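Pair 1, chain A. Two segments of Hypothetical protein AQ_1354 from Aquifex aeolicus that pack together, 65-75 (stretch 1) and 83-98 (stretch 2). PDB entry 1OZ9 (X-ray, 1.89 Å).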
# COMPACT_ATOMS: atom_id res chain seq x y z
N LYS A 65 -13.10 1.04 13.23
CA LYS A 65 -12.16 2.08 13.60
C LYS A 65 -11.30 2.41 12.38
O LYS A 65 -11.20 1.62 11.44
CB LYS A 65 -11.28 1.63 14.75
CG LYS A 65 -10.42 0.39 14.44
CD LYS A 65 -9.65 -0.03 15.71
CE LYS A 65 -9.52 -1.57 15.80
NZ LYS A 65 -9.09 -2.04 17.17
N PRO A 66 -10.68 3.58 12.39
CA PRO A 66 -9.79 3.97 11.30
C PRO A 66 -8.50 3.17 11.40
O PRO A 66 -8.28 2.54 12.44
CB PRO A 66 -9.49 5.44 11.59
CG PRO A 66 -10.43 5.84 12.70
CD PRO A 66 -10.80 4.61 13.44
N THR A 67 -7.71 3.17 10.34
CA THR A 67 -6.41 2.52 10.34
C THR A 67 -5.53 3.21 9.31
O THR A 67 -5.98 4.15 8.63
CB THR A 67 -6.55 1.01 10.09
OG1 THR A 67 -5.27 0.39 10.27
CG2 THR A 67 -6.89 0.73 8.60
N ASP A 68 -4.27 2.82 9.19
CA ASP A 68 -3.38 3.48 8.22
C ASP A 68 -3.49 2.96 6.78
O ASP A 68 -3.52 3.75 5.80
CB ASP A 68 -1.92 3.43 8.68
CG ASP A 68 -1.47 2.03 9.10
OD1 ASP A 68 -2.24 1.02 9.02
OD2 ASP A 68 -0.32 1.87 9.60
N VAL A 69 -3.55 1.65 6.62
CA VAL A 69 -3.60 1.11 5.27
C VAL A 69 -4.39 -0.20 5.24
O VAL A 69 -4.31 -1.01 6.17
CB VAL A 69 -2.15 0.86 4.75
CG1 VAL A 69 -1.36 -0.11 5.68
CG2 VAL A 69 -2.09 0.42 3.24
N LEU A 70 -5.15 -0.42 4.17
CA LEU A 70 -5.82 -1.68 3.96
C LEU A 70 -5.52 -2.14 2.54
O LEU A 70 -5.41 -1.32 1.62
CB LEU A 70 -7.32 -1.54 4.17
CG LEU A 70 -7.77 -1.31 5.63
CD1 LEU A 70 -9.26 -1.04 5.65
CD2 LEU A 70 -7.48 -2.49 6.53
N SER A 71 -5.37 -3.44 2.34
CA SER A 71 -5.15 -3.94 0.98
C SER A 71 -6.26 -4.92 0.58
O SER A 71 -6.69 -5.76 1.39
CB SER A 71 -3.80 -4.67 0.95
OG SER A 71 -4.00 -5.88 1.68
N PHE A 72 -6.74 -4.82 -0.67
CA PHE A 72 -7.86 -5.64 -1.13
C PHE A 72 -7.50 -6.40 -2.41
O PHE A 72 -7.47 -5.79 -3.47
CB PHE A 72 -9.07 -4.74 -1.44
CG PHE A 72 -9.50 -3.88 -0.28
CD1 PHE A 72 -9.02 -2.60 -0.14
CD2 PHE A 72 -10.32 -4.38 0.69
CE1 PHE A 72 -9.38 -1.82 0.96
CE2 PHE A 72 -10.70 -3.60 1.78
CZ PHE A 72 -10.24 -2.32 1.90
N PRO A 73 -7.22 -7.69 -2.32
CA PRO A 73 -6.89 -8.48 -3.52
C PRO A 73 -8.07 -8.67 -4.44
O PRO A 73 -9.20 -8.86 -3.99
CB PRO A 73 -6.47 -9.84 -2.94
CG PRO A 73 -7.26 -9.94 -1.66
CD PRO A 73 -7.15 -8.51 -1.09
N MET A 74 -7.80 -8.62 -5.74
CA MET A 74 -8.80 -8.87 -6.75
C MET A 74 -8.32 -10.16 -7.41
O MET A 74 -8.70 -11.28 -7.01
CB MET A 74 -8.85 -7.71 -7.75
CG MET A 74 -9.42 -6.43 -7.18
SD MET A 74 -11.20 -6.54 -6.70
CE MET A 74 -11.21 -5.59 -5.22
N GLY A 75 -7.47 -10.01 -8.43
CA GLY A 75 -6.82 -11.17 -9.01
C GLY A 75 -7.29 -11.60 -10.38
O GLY A 75 -6.67 -12.46 -10.99
N ILE A 83 -5.01 -8.20 -12.55
CA ILE A 83 -5.37 -7.12 -11.62
C ILE A 83 -5.01 -7.56 -10.21
O ILE A 83 -5.59 -8.54 -9.69
CB ILE A 83 -6.86 -6.82 -11.75
CG1 ILE A 83 -7.15 -6.41 -13.22
CG2 ILE A 83 -7.27 -5.68 -10.76
CD1 ILE A 83 -8.48 -6.95 -13.75
N LEU A 84 -4.03 -6.89 -9.62
CA LEU A 84 -3.55 -7.30 -8.30
C LEU A 84 -4.53 -6.88 -7.24
O LEU A 84 -4.87 -7.67 -6.34
CB LEU A 84 -2.22 -6.67 -7.98
CG LEU A 84 -0.95 -7.00 -8.76
CD1 LEU A 84 0.24 -6.44 -7.94
CD2 LEU A 84 -0.84 -8.52 -9.04
N GLY A 85 -5.01 -5.64 -7.36
CA GLY A 85 -6.03 -5.17 -6.45
C GLY A 85 -5.75 -3.77 -5.95
O GLY A 85 -5.03 -3.00 -6.61
N ASP A 86 -6.31 -3.45 -4.79
CA ASP A 86 -6.24 -2.08 -4.28
C ASP A 86 -5.47 -1.93 -2.99
O ASP A 86 -5.55 -2.78 -2.12
CB ASP A 86 -7.65 -1.57 -3.97
CG ASP A 86 -8.58 -1.67 -5.14
OD1 ASP A 86 -8.11 -1.50 -6.27
OD2 ASP A 86 -9.79 -1.94 -5.01
N VAL A 87 -4.82 -0.78 -2.85
CA VAL A 87 -4.20 -0.38 -1.58
C VAL A 87 -4.87 0.94 -1.21
O VAL A 87 -4.90 1.86 -2.03
CB VAL A 87 -2.71 -0.13 -1.71
CG1 VAL A 87 -2.18 0.48 -0.42
CG2 VAL A 87 -1.98 -1.48 -1.98
N VAL A 88 -5.42 1.03 -0.00
CA VAL A 88 -6.13 2.24 0.42
C VAL A 88 -5.43 2.75 1.69
O VAL A 88 -5.31 2.00 2.67
CB VAL A 88 -7.59 1.89 0.78
CG1 VAL A 88 -8.36 3.15 1.24
CG2 VAL A 88 -8.28 1.25 -0.42
N ILE A 89 -5.03 4.04 1.68
CA ILE A 89 -4.29 4.64 2.78
C ILE A 89 -5.03 5.86 3.29
O ILE A 89 -5.56 6.63 2.50
CB ILE A 89 -2.93 5.10 2.22
CG1 ILE A 89 -2.08 3.85 1.93
CG2 ILE A 89 -2.23 6.08 3.20
CD1 ILE A 89 -0.81 4.11 1.11
N SER A 90 -5.07 6.04 4.60
CA SER A 90 -5.68 7.24 5.13
C SER A 90 -4.60 8.27 5.38
O SER A 90 -3.67 8.06 6.17
CB SER A 90 -6.38 6.99 6.47
OG SER A 90 -6.76 8.26 7.03
N GLN A 91 -4.73 9.40 4.70
CA GLN A 91 -3.82 10.50 4.96
C GLN A 91 -3.90 10.97 6.41
O GLN A 91 -2.89 11.35 6.98
CB GLN A 91 -4.13 11.69 4.02
CG GLN A 91 -3.19 12.84 4.23
CD GLN A 91 -3.54 14.03 3.33
OE1 GLN A 91 -4.16 15.01 3.77
NE2 GLN A 91 -3.17 13.92 2.09
N ASP A 92 -5.10 10.98 6.98
CA ASP A 92 -5.29 11.43 8.35
C ASP A 92 -4.44 10.61 9.32
O ASP A 92 -3.77 11.15 10.21
CB ASP A 92 -6.73 11.25 8.79
CG ASP A 92 -7.69 12.18 8.08
OD1 ASP A 92 -7.25 13.23 7.51
OD2 ASP A 92 -8.91 11.93 8.06
N THR A 93 -4.51 9.29 9.18
CA THR A 93 -3.77 8.44 10.08
C THR A 93 -2.30 8.50 9.76
O THR A 93 -1.49 8.54 10.67
CB THR A 93 -4.30 6.99 10.03
OG1 THR A 93 -5.56 6.96 10.69
CG2 THR A 93 -3.42 6.05 10.88
N ALA A 94 -1.96 8.53 8.47
CA ALA A 94 -0.57 8.64 8.04
C ALA A 94 0.09 9.88 8.67
O ALA A 94 1.25 9.83 9.12
CB ALA A 94 -0.49 8.70 6.49
N GLU A 95 -0.63 11.00 8.70
CA GLU A 95 -0.06 12.23 9.28
C GLU A 95 0.27 12.05 10.76
O GLU A 95 1.33 12.50 11.21
CB GLU A 95 -0.97 13.44 9.08
CG GLU A 95 -1.00 14.01 7.66
CD GLU A 95 -1.93 15.21 7.56
OE1 GLU A 95 -3.13 15.05 7.91
OE2 GLU A 95 -1.46 16.32 7.19
N ARG A 96 -0.62 11.40 11.49
CA ARG A 96 -0.42 11.20 12.93
C ARG A 96 0.75 10.28 13.18
O ARG A 96 1.52 10.50 14.12
CB ARG A 96 -1.66 10.62 13.62
CG ARG A 96 -2.82 11.59 13.78
CD ARG A 96 -4.03 11.00 14.51
NE ARG A 96 -5.27 11.44 13.88
CZ ARG A 96 -6.07 10.64 13.17
NH1 ARG A 96 -5.80 9.35 13.04
NH2 ARG A 96 -7.17 11.14 12.62
N GLN A 97 0.87 9.24 12.37
CA GLN A 97 1.96 8.29 12.54
C GLN A 97 3.28 8.95 12.20
O GLN A 97 4.28 8.78 12.91
CB GLN A 97 1.73 7.00 11.70
CG GLN A 97 0.68 6.10 12.33
CD GLN A 97 0.28 4.86 11.52
OE1 GLN A 97 0.86 4.55 10.46
NE2 GLN A 97 -0.70 4.15 12.03
N ALA A 98 3.27 9.70 11.12
CA ALA A 98 4.47 10.42 10.72
C ALA A 98 4.90 11.31 11.88
O ALA A 98 6.07 11.38 12.20
CB ALA A 98 4.22 11.27 9.45

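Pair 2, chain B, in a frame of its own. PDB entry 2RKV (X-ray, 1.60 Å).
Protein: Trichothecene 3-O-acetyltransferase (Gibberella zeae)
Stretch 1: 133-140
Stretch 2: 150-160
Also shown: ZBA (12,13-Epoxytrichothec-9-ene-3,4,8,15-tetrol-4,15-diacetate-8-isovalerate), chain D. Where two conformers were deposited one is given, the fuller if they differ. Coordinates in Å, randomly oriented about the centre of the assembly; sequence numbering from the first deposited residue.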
# COMPACT_ATOMS: atom_id res chain seq x y z
N PRO B 133 -4.45 -20.68 -7.78
CA PRO B 133 -3.68 -19.73 -8.58
C PRO B 133 -3.56 -18.36 -7.91
O PRO B 133 -4.48 -17.95 -7.19
CB PRO B 133 -4.49 -19.61 -9.88
CG PRO B 133 -5.30 -20.86 -9.93
CD PRO B 133 -5.64 -21.15 -8.51
N LYS B 134 -2.43 -17.70 -8.14
CA LYS B 134 -2.22 -16.34 -7.65
C LYS B 134 -1.98 -15.42 -8.85
O LYS B 134 -0.83 -15.15 -9.19
CB LYS B 134 -1.02 -16.28 -6.70
CG LYS B 134 -1.18 -17.07 -5.40
CD LYS B 134 0.13 -17.06 -4.62
N PRO B 135 -3.06 -14.94 -9.49
CA PRO B 135 -2.89 -14.05 -10.64
C PRO B 135 -2.09 -12.80 -10.26
O PRO B 135 -2.21 -12.29 -9.14
CB PRO B 135 -4.33 -13.66 -10.99
CG PRO B 135 -5.17 -14.82 -10.45
CD PRO B 135 -4.48 -15.18 -9.18
N VAL B 136 -1.27 -12.32 -11.19
CA VAL B 136 -0.45 -11.14 -10.96
C VAL B 136 -1.34 -9.93 -10.65
O VAL B 136 -1.08 -9.18 -9.70
CB VAL B 136 0.47 -10.86 -12.17
CG1 VAL B 136 1.06 -9.45 -12.10
CG2 VAL B 136 1.57 -11.89 -12.22
N ILE B 137 -2.37 -9.74 -11.48
CA ILE B 137 -3.35 -8.67 -11.24
C ILE B 137 -4.76 -9.17 -11.48
O ILE B 137 -4.99 -10.07 -12.29
CB ILE B 137 -3.11 -7.39 -12.08
CG1 ILE B 137 -2.92 -7.70 -13.57
CG2 ILE B 137 -1.96 -6.56 -11.52
CD1 ILE B 137 -3.19 -6.49 -14.48
N LEU B 138 -5.72 -8.61 -10.74
CA LEU B 138 -7.13 -8.93 -10.90
C LEU B 138 -7.91 -7.64 -10.87
O LEU B 138 -7.57 -6.72 -10.13
CB LEU B 138 -7.62 -9.86 -9.79
CG LEU B 138 -7.09 -11.29 -9.73
CD1 LEU B 138 -7.44 -11.94 -8.41
CD2 LEU B 138 -7.64 -12.13 -10.88
N LEU B 139 -8.97 -7.56 -11.68
CA LEU B 139 -9.77 -6.33 -11.79
C LEU B 139 -11.25 -6.60 -11.55
O LEU B 139 -11.74 -7.70 -11.82
CB LEU B 139 -9.56 -5.72 -13.18
CG LEU B 139 -8.06 -5.46 -13.37
CD1 LEU B 139 -7.45 -6.40 -14.43
CD2 LEU B 139 -7.72 -4.00 -13.58
N GLN B 140 -11.97 -5.60 -11.04
CA GLN B 140 -13.41 -5.69 -10.90
C GLN B 140 -14.04 -4.36 -11.28
O GLN B 140 -13.62 -3.30 -10.80
CB GLN B 140 -13.81 -6.12 -9.48
CG GLN B 140 -15.32 -6.39 -9.32
CD GLN B 140 -15.61 -7.41 -8.23
OE1 GLN B 140 -14.98 -8.46 -8.17
NE2 GLN B 140 -16.57 -7.10 -7.36
N LEU B 150 -14.06 0.96 -9.94
CA LEU B 150 -13.04 0.10 -10.52
C LEU B 150 -12.09 -0.31 -9.40
O LEU B 150 -11.52 0.54 -8.74
CB LEU B 150 -12.25 0.85 -11.60
CG LEU B 150 -10.94 0.19 -12.07
CD1 LEU B 150 -11.18 -1.21 -12.65
CD2 LEU B 150 -10.20 1.07 -13.06
N THR B 151 -11.93 -1.62 -9.20
CA THR B 151 -11.02 -2.10 -8.17
C THR B 151 -9.89 -2.91 -8.81
O THR B 151 -10.13 -3.75 -9.67
CB THR B 151 -11.75 -2.95 -7.11
OG1 THR B 151 -12.79 -2.16 -6.51
CG2 THR B 151 -10.77 -3.44 -6.01
N VAL B 152 -8.66 -2.62 -8.38
CA VAL B 152 -7.51 -3.36 -8.88
C VAL B 152 -6.80 -4.04 -7.72
O VAL B 152 -6.46 -3.38 -6.74
CB VAL B 152 -6.50 -2.42 -9.60
CG1 VAL B 152 -5.37 -3.23 -10.20
CG2 VAL B 152 -7.20 -1.56 -10.67
N ASN B 153 -6.59 -5.35 -7.86
CA ASN B 153 -5.80 -6.17 -6.93
C ASN B 153 -4.46 -6.47 -7.56
O ASN B 153 -4.40 -6.87 -8.72
CB ASN B 153 -6.48 -7.52 -6.68
CG ASN B 153 -7.60 -7.43 -5.67
OD1 ASN B 153 -8.34 -6.46 -5.63
ND2 ASN B 153 -7.72 -8.47 -4.85
N GLY B 154 -3.38 -6.30 -6.80
CA GLY B 154 -2.05 -6.71 -7.25
C GLY B 154 -1.42 -7.68 -6.27
O GLY B 154 -1.43 -7.44 -5.06
N GLN B 155 -0.86 -8.78 -6.78
CA GLN B 155 -0.18 -9.76 -5.94
C GLN B 155 1.05 -9.09 -5.34
O GLN B 155 1.93 -8.64 -6.07
CB GLN B 155 0.24 -10.98 -6.77
CG GLN B 155 0.25 -12.28 -5.98
CD GLN B 155 1.15 -12.20 -4.78
OE1 GLN B 155 0.70 -12.27 -3.63
NE2 GLN B 155 2.43 -12.01 -5.03
N HIS B 156 1.15 -9.01 -4.02
CA HIS B 156 2.18 -8.19 -3.41
C HIS B 156 3.62 -8.66 -3.58
O HIS B 156 4.48 -7.87 -3.44
CB HIS B 156 1.89 -7.94 -1.90
CG HIS B 156 2.39 -6.63 -1.35
ND1 HIS B 156 3.58 -6.05 -1.72
CD2 HIS B 156 1.84 -5.79 -0.47
CE1 HIS B 156 3.74 -4.92 -1.06
NE2 HIS B 156 2.70 -4.74 -0.28
N GLY B 157 3.82 -9.94 -3.79
CA GLY B 157 5.17 -10.43 -4.14
C GLY B 157 5.60 -9.89 -5.50
O GLY B 157 6.79 -9.65 -5.74
N ALA B 158 4.63 -9.68 -6.38
CA ALA B 158 4.88 -9.20 -7.74
C ALA B 158 4.96 -7.68 -7.85
O ALA B 158 5.53 -7.16 -8.81
CB ALA B 158 3.81 -9.72 -8.69
N MET B 159 4.39 -6.97 -6.88
CA MET B 159 4.37 -5.51 -6.96
C MET B 159 4.07 -4.85 -5.63
O MET B 159 3.21 -5.32 -4.88
CB MET B 159 3.34 -5.03 -8.00
CG MET B 159 1.89 -5.38 -7.69
SD MET B 159 0.78 -5.06 -9.09
CE MET B 159 1.21 -6.46 -10.13
N ASP B 160 4.77 -3.75 -5.35
CA ASP B 160 4.34 -2.83 -4.30
C ASP B 160 3.35 -1.85 -4.94
O ASP B 160 3.01 -1.98 -6.13
CB ASP B 160 5.55 -2.13 -3.65
CG ASP B 160 6.48 -1.46 -4.67
OD1 ASP B 160 5.98 -1.01 -5.73
OD2 ASP B 160 7.70 -1.37 -4.41
O18 ZBA D . 0.45 -6.63 8.33
C44 ZBA D . 0.45 -7.38 7.44
C45 ZBA D . 0.50 -8.86 7.54
C46 ZBA D . -0.80 -9.46 7.26
C48 ZBA D . -1.78 -8.98 8.19
C47 ZBA D . -0.91 -10.95 7.43
O17 ZBA D . 0.37 -6.95 6.18
C31 ZBA D . 0.09 -5.57 5.87
C30 ZBA D . 1.32 -4.73 5.87
C32 ZBA D . -0.65 -5.60 4.59
C39 ZBA D . -1.98 -6.33 4.65
C33 ZBA D . -0.17 -5.06 3.51
C34 ZBA D . 1.13 -4.36 3.43
O10 ZBA D . 0.79 -2.96 3.53
C29 ZBA D . 2.11 -4.71 4.56
C38 ZBA D . 2.69 -6.09 4.29
O12 ZBA D . 3.07 -6.72 5.50
C40 ZBA D . 4.15 -7.47 5.58
C41 ZBA D . 4.30 -8.03 6.97
O13 ZBA D . 4.91 -7.68 4.75
C28 ZBA D . 3.28 -3.63 4.59
C37 ZBA D . 4.41 -3.96 5.58
C35 ZBA D . 2.62 -2.28 4.86
C25 ZBA D . 1.85 -2.06 3.61
C36 ZBA D . 2.54 -1.53 6.08
O11 ZBA D . 3.56 -1.24 5.16
C27 ZBA D . 3.80 -3.37 3.14
C26 ZBA D . 2.90 -2.30 2.56
O16 ZBA D . 2.35 -2.65 1.32
O14 ZBA D . 5.10 -2.81 3.29
C42 ZBA D . 6.10 -2.89 2.41
O15 ZBA D . 7.16 -2.39 2.60
C43 ZBA D . 5.69 -3.57 1.21

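Both pairs are built on an antiparallel two-stranded ladder, entered by a short loop on the first stretch and left by a turn out of the sheet on the second. The strand axes approach to 4.7 Å in each, with angles of 165° in pair 1 and 166° in pair 2, and 14 central residues superpose with an RMSD of 0.7 Å. Within the ladder the matched CA atoms mostly fall within 0.4 Å: Val A69 on Ile B137, Leu A70 on Leu B138, Ser A71 on Leu B139 and Phe A72 on Gln B140 in the first strand, and Asp A86 on Thr B151, Val A87 on Val B152, Val A88 on Asn B153 and Ile A89 on Gly B154 in the second.

The backbone bonding follows the same register. Leu A70 and Val A88 exchange two hydrogen bonds, each 2.9 Å from N of one to O of the other; their counterparts do the same, with Leu B138 N to Asn B153 O at 3.0 Å and Asn B153 N to Leu B138 O at 2.8 Å. Phe A72 and Asp A86 form the next such pair, matched by Gln B140 and Thr B151. At the other end, the carbonyl preceding the first strand receives one amide: Ser A90 N donates to Asp A68 O, and Gln B155 N to Val B136 O, both at 3.0 Å. This bond ties the loop to the point where the second strand ends.

Side chains diverge on this common frame. On one face of pair 1, Val A69 CG2 lies 3.7 Å from both Val A87 CG1 and Ile A89 CG1. In pair 2 the place of Ile A89 is taken by Gly B154, and the space above it is filled from further along the chain: Met B159 folds back so that its CE reaches Ile B137 CG2 at 3.5 Å and Val B136 CG1 at 3.6 Å. An ideal CB on Gly B154 would come within 2.6 Å of Met B159 SD, so the methionine occupies room that a side chain there would need. On this same face, Leu B139 CD2 packs 3.8 Å from Val B152 CG2, whereas the matching Ser A71 is much smaller.

The opposite face differs as well. The edge of the Phe A72 ring meets Val A88, with CE1 to CG2 at 3.5 Å; at the equivalent positions are the polar Gln B140 and Asn B153, and the end of Gln B140 leads away from the other strand.

Beyond the second strand, pair 1 enters a regular helix, where Ser A90 OG caps Thr A93 N at 3.3 Å and Thr A93 CG2 packs 3.7 Å from Asp A68 CB. In pair 2 residues 156-158 have helical backbone angles without the regular bonds. His B156, matching Gln A91, points away from the first stretch and hydrogen-bonds the trichothecene ligand, with NE2 to ZBA O16 at 2.7 Å, as suits an enzyme acting on trichothecenes.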